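PDB 2CYJ: uncharacterized protein from Pyrococcus horikoshii, which is of unknown function but belongs to the DUF498/DUF598 (Mth938-like) family, built around a mixed beta sheet flanked by helices. Local coordinates for residues Val58-Val63 against Lys107-Ala112. Sequence-based numbering, arbitrary orientation.
Sequences VEDFDV and KKRILA
V63 and I110 form the parallel bridge at which strands 63-68 and 110-115 begin side by side in the five-stranded mixed sheet, and a salt-bridge network of D60, D62 and R109 closes this end. Two amides in a row, D62 N (2.8 Å) and V63 N (3.1 Å), donate to R109 O, and L111 N donates to V63 O, which sets the strand register. Three N-H groups of R109 reach the D62 carboxylate. D62 OD2 accepts R109 N at 2.9 Å on the anti side. From the same face, but above the carboxylate plane, R109 NE meets D62 OD2 at 3.1 Å. D62 OD1 takes R109 NH2 at 2.9 Å on the syn side, also tilted out of that plane. NE and NH2 thus hold D62 side-on, both oxygens near the guanidinium plane although the two planes are turned 44° apart. The bend of the R109 chain at chi3 (-63°) turns NE towards D62 OD2. D60 OD2 pairs obliquely with R109 NH1 in a further salt bridge, its carboxylate nearly perpendicular to the guanidinium (87°). F61 is buried: L111 CD2 lies over one face of its ring, offset toward the rim and 3.9 Å from the centroid, a CH-pi contact, and K87 adds a cation-pi partner. On the face carrying their side chains, V63 and I110 lie side by side, CB to CG1, pointing the same way, while V63 CG2 touches K108 CD at 3.9 Å; the K108 amine goes on to E88. An alanine at D62 would probably leave R109 N without its side-chain acceptor and the guanidinium, held by D60 alone within this network, freer to turn. With two carboxylates around one guanidinium, the arginine charge is probably well compensated, and the D62 bonds probably restrict its rotation where the loop enters the sheet.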
loop_
_atom_site.group_PDB
_atom_site.type_symbol
_atom_site.label_atom_id
_atom_site.label_comp_id
_atom_site.label_asym_id
_atom_site.label_seq_id
_atom_site.Cartn_x
_atom_site.Cartn_y
_atom_site.Cartn_z
ATOM N N VAL A 58 10.159 -7.942 0.596
ATOM C CA VAL A 58 11.471 -7.744 1.213
ATOM C C VAL A 58 11.519 -8.241 2.651
ATOM O O VAL A 58 12.531 -8.788 3.092
ATOM C CB VAL A 58 11.837 -6.238 1.165
ATOM C CG1 VAL A 58 13.178 -5.992 1.819
ATOM C CG2 VAL A 58 11.864 -5.760 -0.290
ATOM N N GLU A 59 10.431 -8.016 3.385
ATOM C CA GLU A 59 10.309 -8.477 4.761
ATOM C C GLU A 59 9.130 -9.438 4.802
ATOM O O GLU A 59 8.179 -9.305 4.023
ATOM C CB GLU A 59 10.022 -7.311 5.713
ATOM C CG GLU A 59 11.102 -6.253 5.740
ATOM C CD GLU A 59 10.756 -5.094 6.665
ATOM O OE1 GLU A 59 11.517 -4.103 6.673
ATOM O OE2 GLU A 59 9.731 -5.177 7.376
ATOM N N ASP A 60 9.196 -10.407 5.708
ATOM C CA ASP A 60 8.122 -11.377 5.874
ATOM C C ASP A 60 6.900 -10.620 6.411
ATOM O O ASP A 60 7.036 -9.677 7.196
ATOM C CB ASP A 60 8.567 -12.455 6.868
ATOM C CG ASP A 60 7.666 -13.673 6.862
ATOM O OD1 ASP A 60 7.236 -14.092 5.773
ATOM O OD2 ASP A 60 7.405 -14.227 7.948
ATOM N N PHE A 61 5.711 -11.021 5.980
ATOM C CA PHE A 61 4.498 -10.362 6.445
ATOM C C PHE A 61 3.325 -11.332 6.471
ATOM O O PHE A 61 3.346 -12.371 5.804
ATOM C CB PHE A 61 4.175 -9.135 5.565
ATOM C CG PHE A 61 3.925 -9.460 4.112
ATOM C CD1 PHE A 61 2.627 -9.594 3.625
ATOM C CD2 PHE A 61 4.992 -9.644 3.235
ATOM C CE1 PHE A 61 2.391 -9.905 2.281
ATOM C CE2 PHE A 61 4.774 -9.955 1.897
ATOM C CZ PHE A 61 3.465 -10.088 1.416
ATOM N N ASP A 62 2.318 -10.976 7.261
ATOM C CA ASP A 62 1.102 -11.767 7.424
ATOM C C ASP A 62 -0.045 -11.157 6.641
ATOM O O ASP A 62 -0.921 -11.856 6.128
ATOM C CB ASP A 62 0.684 -11.789 8.900
ATOM C CG ASP A 62 1.762 -12.336 9.811
ATOM O OD1 ASP A 62 2.233 -13.464 9.552
ATOM O OD2 ASP A 62 2.131 -11.639 10.787
ATOM N N VAL A 63 -0.018 -9.836 6.551
ATOM C CA VAL A 63 -1.081 -9.080 5.927
ATOM C C VAL A 63 -0.586 -8.099 4.887
ATOM O O VAL A 63 0.390 -7.399 5.136
ATOM C CB VAL A 63 -1.813 -8.234 7.003
ATOM C CG1 VAL A 63 -2.921 -7.395 6.368
ATOM C CG2 VAL A 63 -2.370 -9.128 8.102
ATOM N N LYS A 107 0.580 -6.016 16.070
ATOM C CA LYS A 107 0.388 -7.433 16.294
ATOM C C LYS A 107 0.858 -8.202 15.078
ATOM O O LYS A 107 1.980 -8.721 15.066
ATOM C CB LYS A 107 -1.071 -7.714 16.647
ATOM C CG LYS A 107 -1.335 -7.407 18.126
ATOM C CD LYS A 107 -2.770 -7.651 18.565
ATOM C CE LYS A 107 -2.873 -7.537 20.084
ATOM N NZ LYS A 107 -4.281 -7.565 20.574
ATOM N N LYS A 108 0.033 -8.257 14.042
ATOM C CA LYS A 108 0.436 -8.962 12.840
ATOM C C LYS A 108 1.453 -8.118 12.082
ATOM O O LYS A 108 1.534 -6.895 12.262
ATOM C CB LYS A 108 -0.774 -9.235 11.945
ATOM C CG LYS A 108 -1.747 -10.269 12.504
ATOM C CD LYS A 108 -3.080 -10.229 11.770
ATOM C CE LYS A 108 -4.047 -11.265 12.334
ATOM N NZ LYS A 108 -5.375 -11.192 11.661
ATOM N N ARG A 109 2.238 -8.782 11.240
ATOM C CA ARG A 109 3.234 -8.104 10.432
ATOM C C ARG A 109 2.508 -7.637 9.180
ATOM O O ARG A 109 1.996 -8.439 8.400
ATOM C CB ARG A 109 4.364 -9.065 10.094
ATOM C CG ARG A 109 5.099 -9.536 11.335
ATOM C CD ARG A 109 6.020 -10.683 11.025
ATOM N NE ARG A 109 5.260 -11.841 10.571
ATOM C CZ ARG A 109 5.803 -12.993 10.194
ATOM N NH1 ARG A 109 7.120 -13.143 10.215
ATOM N NH2 ARG A 109 5.025 -13.993 9.801
ATOM N N ILE A 110 2.462 -6.325 9.001
ATOM C CA ILE A 110 1.741 -5.751 7.887
ATOM C C ILE A 110 2.575 -5.004 6.860
ATOM O O ILE A 110 3.387 -4.140 7.213
ATOM C CB ILE A 110 0.671 -4.776 8.417
ATOM C CG1 ILE A 110 -0.142 -5.446 9.529
ATOM C CG2 ILE A 110 -0.243 -4.353 7.295
ATOM C CD1 ILE A 110 -0.975 -4.474 10.341
ATOM N N LEU A 111 2.363 -5.360 5.595
ATOM C CA LEU A 111 2.991 -4.692 4.455
ATOM C C LEU A 111 1.859 -3.833 3.873
ATOM O O LEU A 111 0.797 -4.356 3.522
ATOM C CB LEU A 111 3.454 -5.706 3.407
ATOM C CG LEU A 111 3.935 -5.098 2.079
ATOM C CD1 LEU A 111 5.151 -4.184 2.287
ATOM C CD2 LEU A 111 4.276 -6.241 1.123
ATOM N N ALA A 112 2.061 -2.522 3.778
ATOM C CA ALA A 112 1.008 -1.655 3.256
ATOM C C ALA A 112 1.442 -0.882 2.023
ATOM O O ALA A 112 2.548 -0.361 1.980
ATOM C CB ALA A 112 0.557 -0.661 4.341
#